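Local coordinates for hydrazine synthase subunit gamma (Candidatus Kuenenia stuttgartiensis, PDB 5C2V), which catalyses the three-electron reduction of nitric oxide to hydroxylamine, the first half-reaction of hydrazine synthesis, and carries two c-type hemes, at residues T8-T11 and G12-E16; S140-R143 and L144-L147; P194-P197 and R198-F201; L299-Q302 and E303-D306. All blocks are in the same frame, centred on the assembly; numbering follows the deposited sequence.

Contact 1: T8-T11 and G12-E16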
ATOM      1  N   THR C   8     -11.169   9.379 -51.414  1.00 73.26           N
ATOM      2  CA  THR C   8     -11.877  10.647 -51.272  1.00 71.75           C
ATOM      3  C   THR C   8     -12.466  11.088 -52.609  1.00 54.56           C
ATOM      4  O   THR C   8     -11.753  11.197 -53.606  1.00 54.56           O
ATOM      5  CB  THR C   8     -10.957  11.759 -50.732  1.00 68.31           C
ATOM      6  OG1 THR C   8     -10.490  11.406 -49.425  1.00 75.20           O
ATOM      7  CG2 THR C   8     -11.703  13.085 -50.658  1.00 53.55           C
ATOM      8  N   ILE C   9     -13.771  11.337 -52.623  1.00 54.83           N
ATOM      9  CA  ILE C   9     -14.448  11.805 -53.826  1.00 60.44           C
ATOM     10  C   ILE C   9     -14.444  13.324 -53.870  1.00 57.59           C
ATOM     11  O   ILE C   9     -15.045  13.971 -53.014  1.00 56.22           O
ATOM     12  CB  ILE C   9     -15.907  11.313 -53.888  1.00 58.39           C
ATOM     13  CG1 ILE C   9     -15.985   9.812 -53.609  1.00 56.82           C
ATOM     14  CG2 ILE C   9     -16.530  11.658 -55.234  1.00 64.96           C
ATOM     15  CD1 ILE C   9     -17.401   9.286 -53.517  1.00 42.88           C
ATOM     16  N   GLN C  10     -13.782  13.902 -54.868  1.00 61.60           N
ATOM     17  CA  GLN C  10     -13.759  15.352 -54.968  1.00 62.34           C
ATOM     18  C   GLN C  10     -14.896  15.794 -55.880  1.00 49.55           C
ATOM     19  O   GLN C  10     -14.820  15.656 -57.101  1.00 48.16           O
ATOM     20  CB  GLN C  10     -12.408  15.829 -55.508  1.00 42.60           C
ATOM     21  CG  GLN C  10     -12.180  17.329 -55.441  1.00 54.28           C
ATOM     22  CD  GLN C  10     -11.843  17.809 -54.043  1.00 59.85           C
ATOM     23  OE1 GLN C  10     -11.066  17.176 -53.326  1.00 62.93           O
ATOM     24  NE2 GLN C  10     -12.421  18.938 -53.649  1.00 60.33           N
ATOM     25  N   THR C  11     -15.945  16.339 -55.272  1.00 50.90           N
ATOM     26  CA  THR C  11     -17.124  16.781 -56.009  1.00 67.19           C
ATOM     27  C   THR C  11     -16.932  18.173 -56.595  1.00 63.79           C
ATOM     28  O   THR C  11     -17.229  18.416 -57.764  1.00 75.06           O
ATOM     29  CB  THR C  11     -18.376  16.769 -55.115  1.00 65.78           C
ATOM     30  OG1 THR C  11     -18.263  17.781 -54.109  1.00 76.56           O
ATOM     31  CG2 THR C  11     -18.540  15.408 -54.452  1.00 48.07           C
ATOM     32  N   GLY C  12     -16.436  19.084 -55.766  1.00 54.95           N
ATOM     33  CA  GLY C  12     -16.194  20.450 -56.185  1.00 65.32           C
ATOM     34  C   GLY C  12     -14.713  20.709 -56.364  1.00 64.67           C
ATOM     35  O   GLY C  12     -13.918  19.774 -56.439  1.00 65.10           O
ATOM     36  N   ALA C  13     -14.341  21.981 -56.435  1.00 65.47           N
ATOM     37  CA  ALA C  13     -12.941  22.354 -56.595  1.00 66.80           C
ATOM     38  C   ALA C  13     -12.192  22.256 -55.271  1.00 60.65           C
ATOM     39  O   ALA C  13     -12.788  22.367 -54.198  1.00 55.38           O
ATOM     40  CB  ALA C  13     -12.829  23.757 -57.167  1.00 58.45           C
ATOM     41  N   THR C  14     -10.883  22.043 -55.354  1.00 56.08           N
ATOM     42  CA  THR C  14     -10.040  21.938 -54.168  1.00 55.65           C
ATOM     43  C   THR C  14      -9.899  23.284 -53.463  1.00 55.71           C
ATOM     44  O   THR C  14      -9.729  24.318 -54.108  1.00 70.88           O
ATOM     45  CB  THR C  14      -8.638  21.407 -54.519  1.00 60.26           C
ATOM     46  OG1 THR C  14      -8.043  22.250 -55.515  1.00 51.65           O
ATOM     47  CG2 THR C  14      -8.723  19.986 -55.053  1.00 38.23           C
ATOM     48  N   TRP C  15      -9.976  23.262 -52.136  1.00 68.88           N
ATOM     49  CA  TRP C  15      -9.827  24.477 -51.342  1.00 64.14           C
ATOM     50  C   TRP C  15      -9.009  24.221 -50.079  1.00 68.40           C
ATOM     51  O   TRP C  15      -9.305  23.304 -49.312  1.00 66.52           O
ATOM     52  CB  TRP C  15     -11.200  25.043 -50.973  1.00 66.10           C
ATOM     53  CG  TRP C  15     -11.145  26.365 -50.267  1.00 69.12           C
ATOM     54  CD1 TRP C  15     -11.133  27.602 -50.842  1.00 61.79           C
ATOM     55  CD2 TRP C  15     -11.104  26.581 -48.850  1.00 66.37           C
ATOM     56  NE1 TRP C  15     -11.085  28.575 -49.873  1.00 58.69           N
ATOM     57  CE2 TRP C  15     -11.067  27.975 -48.643  1.00 65.78           C
ATOM     58  CE3 TRP C  15     -11.098  25.734 -47.738  1.00 69.75           C
ATOM     59  CZ2 TRP C  15     -11.021  28.539 -47.369  1.00 67.93           C
ATOM     60  CZ3 TRP C  15     -11.051  26.296 -46.475  1.00 62.18           C
ATOM     61  CH2 TRP C  15     -11.014  27.685 -46.302  1.00 61.19           C
ATOM     62  N   GLU C  16      -7.981  25.036 -49.868  1.00 64.42           N
ATOM     63  CA  GLU C  16      -7.158  24.942 -48.666  1.00 57.07           C
ATOM     64  C   GLU C  16      -7.188  26.256 -47.892  1.00 60.78           C
ATOM     65  O   GLU C  16      -7.258  27.330 -48.489  1.00 67.96           O
ATOM     66  CB  GLU C  16      -5.718  24.567 -49.023  1.00 46.49           C
ATOM     67  CG  GLU C  16      -5.564  23.172 -49.608  1.00 58.16           C
ATOM     68  CD  GLU C  16      -4.113  22.785 -49.821  1.00 77.92           C
ATOM     69  OE1 GLU C  16      -3.862  21.751 -50.476  1.00 59.47           O
ATOM     70  OE2 GLU C  16      -3.225  23.512 -49.330  1.00 75.29           O
TER
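Gln10 turns its side chain over the bend after the strand and meets the carbonyl of Gly12. The Gln10 chain bends at chi2 (77°), which brings the amide over the Gly12 carbonyl. NE2 of Gln10 donates to O of Gly12 at 3.3 Å. The oxygen lies almost in the plane of the Gln10 amide. The donor stands well above the carbonyl plane of Gly12, away from the lone-pair directions. This is the close part of the contact, where CG and NE2 of Gln10 both meet O of Gly12. The Thr14 side is looser and more open to solvent. There the methyl CG2 of Thr14 comes within 3.9 Å of CD of Gln10, crossing the longer chain at about a right angle. Ala13 and Thr14 are exposed. Both ends of the Gln10 amide are also held by the beta subunit. NE2 has its stronger bond to O of Ser341 of that subunit, and OE1 accepts from ND2 of its Asn343. These bonds are consistent with the modelled orientation of the amide. Thr8 to Gln10 pair with a beta-subunit strand, which makes this a bend following a strand that continues an antiparallel sheet across the subunit interface.

Contact 2: S140-R143 and L144-L147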
ATOM      1  N   SER C 140      -2.610  34.913 -36.809  1.00 55.74           N
ATOM      2  CA  SER C 140      -1.722  35.650 -37.697  1.00 56.19           C
ATOM      3  C   SER C 140      -2.484  36.862 -38.229  1.00 50.06           C
ATOM      4  O   SER C 140      -3.715  36.882 -38.174  1.00 52.92           O
ATOM      5  CB  SER C 140      -1.235  34.755 -38.842  1.00 40.46           C
ATOM      6  OG  SER C 140      -2.313  34.347 -39.666  1.00 40.45           O
ATOM      7  N   PRO C 141      -1.765  37.884 -38.727  1.00 57.49           N
ATOM      8  CA  PRO C 141      -2.447  39.062 -39.277  1.00 52.75           C
ATOM      9  C   PRO C 141      -3.451  38.703 -40.373  1.00 53.07           C
ATOM     10  O   PRO C 141      -4.574  39.216 -40.388  1.00 47.71           O
ATOM     11  CB  PRO C 141      -1.299  39.895 -39.854  1.00 48.09           C
ATOM     12  CG  PRO C 141      -0.108  39.493 -39.064  1.00 51.62           C
ATOM     13  CD  PRO C 141      -0.299  38.043 -38.730  1.00 53.68           C
ATOM     14  N   MET C 142      -3.040  37.809 -41.265  1.00 40.99           N
ATOM     15  CA  MET C 142      -3.857  37.413 -42.406  1.00 35.93           C
ATOM     16  C   MET C 142      -5.148  36.721 -41.975  1.00 57.16           C
ATOM     17  O   MET C 142      -6.231  37.067 -42.445  1.00 59.68           O
ATOM     18  CB  MET C 142      -3.060  36.494 -43.333  1.00 53.58           C
ATOM     19  CG  MET C 142      -3.621  36.391 -44.740  1.00 76.62           C
ATOM     20  SD  MET C 142      -3.563  37.970 -45.609  1.00 74.20           S
ATOM     21  CE  MET C 142      -4.228  37.505 -47.206  1.00 73.34           C
ATOM     22  N   ARG C 143      -5.026  35.744 -41.081  1.00 49.06           N
ATOM     23  CA  ARG C 143      -6.185  34.989 -40.615  1.00 45.65           C
ATOM     24  C   ARG C 143      -7.153  35.875 -39.837  1.00 38.34           C
ATOM     25  O   ARG C 143      -8.374  35.723 -39.947  1.00 48.01           O
ATOM     26  CB  ARG C 143      -5.741  33.798 -39.759  1.00 50.42           C
ATOM     27  CG  ARG C 143      -5.184  32.641 -40.578  1.00 58.08           C
ATOM     28  CD  ARG C 143      -4.933  31.394 -39.740  1.00 51.29           C
ATOM     29  NE  ARG C 143      -3.624  31.408 -39.092  1.00 58.14           N
ATOM     30  CZ  ARG C 143      -3.437  31.485 -37.779  1.00 48.77           C
ATOM     31  NH1 ARG C 143      -4.479  31.549 -36.960  1.00 29.42           N
ATOM     32  NH2 ARG C 143      -2.207  31.490 -37.283  1.00 36.18           N
ATOM     33  N   LEU C 144      -6.610  36.805 -39.059  1.00 42.17           N
ATOM     34  CA  LEU C 144      -7.440  37.755 -38.329  1.00 48.39           C
ATOM     35  C   LEU C 144      -8.210  38.643 -39.300  1.00 52.25           C
ATOM     36  O   LEU C 144      -9.424  38.806 -39.169  1.00 44.06           O
ATOM     37  CB  LEU C 144      -6.592  38.613 -37.388  1.00 39.65           C
ATOM     38  CG  LEU C 144      -7.371  39.650 -36.573  1.00 50.26           C
ATOM     39  CD1 LEU C 144      -8.520  38.993 -35.822  1.00 37.76           C
ATOM     40  CD2 LEU C 144      -6.451  40.388 -35.611  1.00 33.43           C
ATOM     41  N   GLU C 145      -7.501  39.204 -40.276  1.00 44.83           N
ATOM     42  CA  GLU C 145      -8.131  40.062 -41.276  1.00 60.47           C
ATOM     43  C   GLU C 145      -9.227  39.316 -42.033  1.00 58.07           C
ATOM     44  O   GLU C 145     -10.294  39.867 -42.294  1.00 51.78           O
ATOM     45  CB  GLU C 145      -7.092  40.604 -42.260  1.00 52.32           C
ATOM     46  CG  GLU C 145      -7.672  41.562 -43.291  1.00 71.58           C
ATOM     47  CD  GLU C 145      -6.641  42.051 -44.287  1.00 80.31           C
ATOM     48  OE1 GLU C 145      -5.469  41.634 -44.189  1.00 87.42           O
ATOM     49  OE2 GLU C 145      -7.006  42.858 -45.169  1.00 69.07           O
ATOM     50  N   ALA C 146      -8.957  38.059 -42.373  1.00 55.78           N
ATOM     51  CA  ALA C 146      -9.932  37.223 -43.066  1.00 42.00           C
ATOM     52  C   ALA C 146     -11.170  36.998 -42.201  1.00 51.73           C
ATOM     53  O   ALA C 146     -12.303  37.071 -42.685  1.00 52.97           O
ATOM     54  CB  ALA C 146      -9.309  35.892 -43.456  1.00 42.97           C
ATOM     55  N   LEU C 147     -10.940  36.726 -40.920  1.00 54.18           N
ATOM     56  CA  LEU C 147     -12.027  36.533 -39.965  1.00 54.30           C
ATOM     57  C   LEU C 147     -12.916  37.772 -39.894  1.00 48.67           C
ATOM     58  O   LEU C 147     -14.148  37.682 -39.980  1.00 52.73           O
ATOM     59  CB  LEU C 147     -11.460  36.198 -38.583  1.00 47.00           C
ATOM     60  CG  LEU C 147     -12.448  35.847 -37.471  1.00 52.99           C
ATOM     61  CD1 LEU C 147     -13.410  34.765 -37.930  1.00 45.85           C
ATOM     62  CD2 LEU C 147     -11.691  35.399 -36.230  1.00 58.19           C
TER
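From the Ser140 cap the chain winds into regular alpha-helical turns, with each carbonyl accepting from the N-H four residues on. Leu144 N lies 3.0 Å from Ser140 O, and Leu147 N lies 2.9 Å from Arg143 O. Between them Glu145 N bonds to Pro141 O and Ala146 N to Met142 O. Ser140 is the N-cap. Its OG turns back over the first turn (chi1 64°) and accepts weakly from N of Arg143 at 3.4 Å. Pro141 follows in the first turn, where a residue lacking an N-H costs no helical bond. This is the start of helix 141-152, part of the helical lobe around heme c #1. Arg143 bends at chi3 (-86°), which brings its guanidinium back beside the cap. N of Ser140 lies 3.4 Å above one face of the Arg143 guanidinium, toward its rim. The guanidinium is buried and gripped on all three nitrogens. NE bonds to O of Gly19, NH2 to O of Arg20 and NH1 to OE1 of Gln49. Arg143 also packs on Trp15 of the alpha subunit. On the second turn, the methyl of Ala146 packs on Tyr45 of helix 43-51. Leu147 rests on Phe50 of the same helix and touches the heme, close to Cys126 and Cys63, which bind it covalently.

Contact 3: P194-P197 and R198-F201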
ATOM      1  N   PRO C 194     -39.575  50.449 -41.246  1.00 55.77           N
ATOM      2  CA  PRO C 194     -39.746  49.021 -41.548  1.00 50.19           C
ATOM      3  C   PRO C 194     -39.450  48.646 -42.998  1.00 54.87           C
ATOM      4  O   PRO C 194     -38.922  47.563 -43.250  1.00 63.48           O
ATOM      5  CB  PRO C 194     -41.225  48.774 -41.230  1.00 55.79           C
ATOM      6  CG  PRO C 194     -41.569  49.811 -40.229  1.00 60.74           C
ATOM      7  CD  PRO C 194     -40.784  51.023 -40.630  1.00 55.34           C
ATOM      8  N   MET C 195     -39.788  49.525 -43.936  1.00 78.82           N
ATOM      9  CA  MET C 195     -39.626  49.225 -45.354  1.00 57.49           C
ATOM     10  C   MET C 195     -38.270  49.680 -45.887  1.00 53.02           C
ATOM     11  O   MET C 195     -37.938  49.435 -47.047  1.00 49.00           O
ATOM     12  CB  MET C 195     -40.747  49.877 -46.166  1.00 49.65           C
ATOM     13  CG  MET C 195     -42.146  49.460 -45.744  1.00 56.24           C
ATOM     14  SD  MET C 195     -42.443  47.692 -45.931  1.00 74.87           S
ATOM     15  CE  MET C 195     -44.230  47.642 -45.818  1.00 66.71           C
ATOM     16  N   ASP C 196     -37.493  50.344 -45.037  1.00 51.26           N
ATOM     17  CA  ASP C 196     -36.173  50.832 -45.427  1.00 59.86           C
ATOM     18  C   ASP C 196     -35.098  49.792 -45.125  1.00 69.03           C
ATOM     19  O   ASP C 196     -34.831  49.491 -43.961  1.00 69.27           O
ATOM     20  CB  ASP C 196     -35.858  52.148 -44.710  1.00 52.24           C
ATOM     21  CG  ASP C 196     -34.525  52.740 -45.131  1.00 52.17           C
ATOM     22  OD1 ASP C 196     -34.066  52.445 -46.255  1.00 52.08           O
ATOM     23  OD2 ASP C 196     -33.937  53.504 -44.337  1.00 54.96           O
ATOM     24  N   PRO C 197     -34.480  49.235 -46.179  1.00 62.24           N
ATOM     25  CA  PRO C 197     -33.444  48.206 -46.036  1.00 61.37           C
ATOM     26  C   PRO C 197     -32.206  48.716 -45.303  1.00 65.59           C
ATOM     27  O   PRO C 197     -31.452  47.924 -44.738  1.00 71.25           O
ATOM     28  CB  PRO C 197     -33.103  47.844 -47.488  1.00 63.05           C
ATOM     29  CG  PRO C 197     -34.279  48.300 -48.290  1.00 68.53           C
ATOM     30  CD  PRO C 197     -34.774  49.526 -47.592  1.00 65.99           C
ATOM     31  N   ARG C 198     -32.006  50.030 -45.318  1.00 64.95           N
ATOM     32  CA  ARG C 198     -30.834  50.640 -44.700  1.00 49.28           C
ATOM     33  C   ARG C 198     -31.079  51.046 -43.246  1.00 55.37           C
ATOM     34  O   ARG C 198     -30.212  51.647 -42.612  1.00 48.68           O
ATOM     35  CB  ARG C 198     -30.384  51.858 -45.512  1.00 67.01           C
ATOM     36  CG  ARG C 198     -29.731  51.515 -46.846  1.00 63.42           C
ATOM     37  CD  ARG C 198     -29.413  52.771 -47.647  1.00 62.88           C
ATOM     38  NE  ARG C 198     -28.387  52.539 -48.661  1.00 71.69           N
ATOM     39  CZ  ARG C 198     -28.633  52.133 -49.903  1.00 71.39           C
ATOM     40  NH1 ARG C 198     -29.881  51.908 -50.295  1.00 71.93           N
ATOM     41  NH2 ARG C 198     -27.632  51.952 -50.754  1.00 65.14           N
ATOM     42  N   ALA C 199     -32.257  50.720 -42.721  1.00 34.12           N
ATOM     43  CA  ALA C 199     -32.618  51.100 -41.356  1.00 54.04           C
ATOM     44  C   ALA C 199     -31.926  50.222 -40.313  1.00 62.94           C
ATOM     45  O   ALA C 199     -32.078  49.000 -40.320  1.00 51.63           O
ATOM     46  CB  ALA C 199     -34.128  51.037 -41.176  1.00 38.09           C
ATOM     47  N   LEU C 200     -31.156  50.847 -39.426  1.00 65.62           N
ATOM     48  CA  LEU C 200     -30.425  50.103 -38.402  1.00 53.96           C
ATOM     49  C   LEU C 200     -31.110  50.070 -37.033  1.00 50.56           C
ATOM     50  O   LEU C 200     -30.674  49.342 -36.141  1.00 57.74           O
ATOM     51  CB  LEU C 200     -29.025  50.697 -38.250  1.00 46.97           C
ATOM     52  CG  LEU C 200     -28.306  50.988 -39.569  1.00 57.81           C
ATOM     53  CD1 LEU C 200     -26.984  51.696 -39.325  1.00 48.96           C
ATOM     54  CD2 LEU C 200     -28.097  49.703 -40.357  1.00 64.80           C
ATOM     55  N   PHE C 201     -32.185  50.840 -36.883  1.00 61.62           N
ATOM     56  CA  PHE C 201     -32.920  50.960 -35.617  1.00 58.89           C
ATOM     57  C   PHE C 201     -32.026  51.128 -34.383  1.00 55.70           C
ATOM     58  O   PHE C 201     -32.329  50.596 -33.313  1.00 57.68           O
ATOM     59  CB  PHE C 201     -33.841  49.755 -35.427  1.00 61.24           C
ATOM     60  CG  PHE C 201     -35.035  49.760 -36.339  1.00 61.68           C
ATOM     61  CD1 PHE C 201     -36.205  50.399 -35.962  1.00 67.09           C
ATOM     62  CD2 PHE C 201     -34.986  49.133 -37.572  1.00 70.10           C
ATOM     63  CE1 PHE C 201     -37.306  50.410 -36.798  1.00 48.14           C
ATOM     64  CE2 PHE C 201     -36.084  49.140 -38.412  1.00 55.33           C
ATOM     65  CZ  PHE C 201     -37.244  49.780 -38.025  1.00 51.47           C
TER
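Asp196 holds its CG anti to the backbone N (chi1 -177°), which swings the carboxylate across the turn toward the N-H groups of Arg198 and Ala199. OD1 of Asp196 accepts weakly from N of Arg198 at 3.3 Å, as in an Asx turn. The backbone closes a type I beta turn at the same place. N of Ala199 donates to O of Asp196 at 3.1 Å, approaching from well above the carbonyl plane. The Arg198 guanidinium points away from the turn. NH1 of Arg198 stays 5.8 Å from OD1 of Asp196, and the two make no salt bridge. Further on, Phe201 has left-handed backbone torsions (phi 45°, psi 37°). Its ring comes back so that CZ of Phe201 meets N of Pro194 at 4.0 Å, edge on. Tyr310 of helix 301-312 and Phe179 of helix 170-179 also touch this buried ring. The backbone O of Phe201 accepts from ND1 of His190, an axial ligand of heme c #2. Phe201, just past the turn, thus belongs to the second shell of the heme iron, where this bond would limit rotation of the imidazole.

Contact 4: L299-Q302 and E303-D306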
ATOM      1  N   LEU C 299     -49.065  52.304 -20.968  1.00 74.47           N
ATOM      2  CA  LEU C 299     -49.571  51.301 -21.902  1.00 68.19           C
ATOM      3  C   LEU C 299     -50.126  50.109 -21.123  1.00 80.26           C
ATOM      4  O   LEU C 299     -49.770  49.912 -19.965  1.00 90.91           O
ATOM      5  CB  LEU C 299     -48.465  50.841 -22.859  1.00 73.56           C
ATOM      6  CG  LEU C 299     -47.769  51.844 -23.786  1.00 87.93           C
ATOM      7  CD1 LEU C 299     -46.802  51.112 -24.706  1.00 73.93           C
ATOM      8  CD2 LEU C 299     -48.765  52.655 -24.603  1.00 80.62           C
ATOM      9  N   LYS C 300     -51.004  49.323 -21.738  1.00 80.52           N
ATOM     10  CA  LYS C 300     -51.414  48.067 -21.117  1.00 96.84           C
ATOM     11  C   LYS C 300     -51.577  47.006 -22.222  1.00 92.79           C
ATOM     12  O   LYS C 300     -51.510  47.326 -23.408  1.00 90.45           O
ATOM     13  CB  LYS C 300     -52.683  48.286 -20.241  1.00105.94           C
ATOM     14  CG  LYS C 300     -53.564  47.066 -19.926  1.00101.81           C
ATOM     15  CD  LYS C 300     -53.810  46.884 -18.426  1.00 99.85           C
ATOM     16  CE  LYS C 300     -54.576  45.591 -18.165  1.00101.97           C
ATOM     17  NZ  LYS C 300     -53.686  44.397 -18.278  1.00102.09           N
ATOM     18  N   GLN C 301     -51.854  45.773 -21.813  1.00 79.03           N
ATOM     19  CA  GLN C 301     -51.438  44.551 -22.489  1.00 93.04           C
ATOM     20  C   GLN C 301     -51.604  44.445 -24.006  1.00 90.86           C
ATOM     21  O   GLN C 301     -50.688  43.974 -24.675  1.00 86.17           O
ATOM     22  CB  GLN C 301     -52.171  43.375 -21.846  1.00 77.32           C
ATOM     23  CG  GLN C 301     -51.534  42.035 -22.135  1.00 86.42           C
ATOM     24  CD  GLN C 301     -50.113  41.942 -21.602  1.00 99.92           C
ATOM     25  OE1 GLN C 301     -49.273  41.246 -22.169  1.00 97.61           O
ATOM     26  NE2 GLN C 301     -49.842  42.636 -20.499  1.00 91.06           N
ATOM     27  N   GLN C 302     -52.744  44.848 -24.558  1.00 86.80           N
ATOM     28  CA  GLN C 302     -52.951  44.704 -25.999  1.00 82.32           C
ATOM     29  C   GLN C 302     -51.935  45.553 -26.770  1.00 85.68           C
ATOM     30  O   GLN C 302     -51.354  45.105 -27.767  1.00 72.63           O
ATOM     31  CB  GLN C 302     -54.382  45.085 -26.383  1.00 75.60           C
ATOM     32  CG  GLN C 302     -54.976  44.213 -27.480  1.00 84.90           C
ATOM     33  CD  GLN C 302     -54.390  44.512 -28.840  1.00 95.53           C
ATOM     34  OE1 GLN C 302     -54.321  45.668 -29.255  1.00 93.32           O
ATOM     35  NE2 GLN C 302     -53.955  43.471 -29.541  1.00 94.04           N
ATOM     36  N   GLU C 303     -51.708  46.768 -26.280  1.00 76.88           N
ATOM     37  CA  GLU C 303     -50.711  47.666 -26.853  1.00 76.70           C
ATOM     38  C   GLU C 303     -49.311  47.060 -26.790  1.00 82.02           C
ATOM     39  O   GLU C 303     -48.563  47.097 -27.768  1.00 80.05           O
ATOM     40  CB  GLU C 303     -50.724  49.011 -26.126  1.00 87.96           C
ATOM     41  CG  GLU C 303     -51.998  49.815 -26.318  1.00 94.15           C
ATOM     42  CD  GLU C 303     -51.968  51.138 -25.579  1.00 98.77           C
ATOM     43  OE1 GLU C 303     -51.823  51.124 -24.339  1.00 98.91           O
ATOM     44  OE2 GLU C 303     -52.085  52.193 -26.238  1.00 85.46           O
ATOM     45  N   LEU C 304     -48.967  46.508 -25.631  1.00 85.91           N
ATOM     46  CA  LEU C 304     -47.654  45.915 -25.410  1.00 71.16           C
ATOM     47  C   LEU C 304     -47.424  44.715 -26.327  1.00 62.65           C
ATOM     48  O   LEU C 304     -46.335  44.541 -26.877  1.00 55.34           O
ATOM     49  CB  LEU C 304     -47.507  45.502 -23.944  1.00 56.07           C
ATOM     50  CG  LEU C 304     -47.738  46.629 -22.932  1.00 74.87           C
ATOM     51  CD1 LEU C 304     -47.939  46.086 -21.525  1.00 50.16           C
ATOM     52  CD2 LEU C 304     -46.591  47.626 -22.961  1.00 71.20           C
ATOM     53  N   GLN C 305     -48.460  43.898 -26.488  1.00 53.23           N
ATOM     54  CA  GLN C 305     -48.401  42.729 -27.356  1.00 60.46           C
ATOM     55  C   GLN C 305     -48.241  43.145 -28.813  1.00 74.98           C
ATOM     56  O   GLN C 305     -47.481  42.529 -29.561  1.00 72.39           O
ATOM     57  CB  GLN C 305     -49.652  41.863 -27.187  1.00 65.22           C
ATOM     58  CG  GLN C 305     -49.777  41.198 -25.823  1.00 92.40           C
ATOM     59  CD  GLN C 305     -51.056  40.394 -25.682  1.00 89.19           C
ATOM     60  OE1 GLN C 305     -51.832  40.272 -26.629  1.00 94.03           O
ATOM     61  NE2 GLN C 305     -51.280  39.842 -24.496  1.00 72.82           N
ATOM     62  N   ASP C 306     -48.961  44.190 -29.211  1.00 75.02           N
ATOM     63  CA  ASP C 306     -48.813  44.733 -30.558  1.00 76.99           C
ATOM     64  C   ASP C 306     -47.391  45.228 -30.789  1.00 64.71           C
ATOM     65  O   ASP C 306     -46.805  44.994 -31.849  1.00 53.96           O
ATOM     66  CB  ASP C 306     -49.806  45.868 -30.803  1.00 90.69           C
ATOM     67  CG  ASP C 306     -51.208  45.367 -31.072  1.00 89.09           C
ATOM     68  OD1 ASP C 306     -51.355  44.199 -31.487  1.00 83.14           O
ATOM     69  OD2 ASP C 306     -52.162  46.148 -30.878  1.00 96.32           O
TER
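Asp306 is held at both its backbone and its side chain. N of Asp306 donates to O of Gln302 at 2.9 Å, one helical turn back. OD1 of Asp306 makes a salt bridge to NH1 of Arg174 of helix 170-179. At the start of the helix, N of Lys300 donates to OE1 of Glu303 at 3.3 Å. It uses the anti lone pair of that carboxylate oxygen. Glu303 sets CG beside its backbone N (chi1 -66°), which lets the acid reach back to Lys300. This resembles the backbone-to-acid half of a capping box; the Lys300 side chain supplies no return bond. O of Lys300 in turn takes weak bonds from N of Glu303 and N of Leu304. N of Gln305 bonds to O of Gln301 at 2.9 Å. Helix 301-312 is the last helix of the cytochrome c domain, and it packs against helix 170-179, as C- and N-terminal helices do in cytochromes c. The Gln302 amide also lies beside the Asp306 carboxylate, but their pairing is doubtful as modelled. On the exposed side, NE2 of Gln305 donates weakly to OE1 of Gln301 at 3.4 Å, their amide planes 69° apart. On the inner side, CB of Leu299 meets CD2 of Leu304 at 3.7 Å. Leu299 crosses the Glu303 side chain at about a right angle, with CD2 of Leu299 near OE1 of Glu303. Leu299 packs on Ile178 of helix 170-179, about 7 Å from the heme. Leu304 reaches Met280 and Ile283 of the loop ahead of the helix.

In the fold
The four contacts follow one another along the chain; none nests in or crosses another. Contact 1 closes the bend after the N-terminal strand 4-10, at the interface with the beta subunit. Contact 2 winds the first turns of helix 141-152 beside heme c #1. Its centre is about 24 Å from that of contact 1. Contact 3 closes a turn in the loop between helix 170-179 and strand 206-207, next to His190, an axial ligand of heme c #2. Contact 4 starts helix 301-312, near the C terminus. Contacts 3 and 4 both belong to the cytochrome c domain, and both touch helix 170-179. Contacts 1 and 4 lie on opposite sides of the chain's centre, about 55 Å apart between centres.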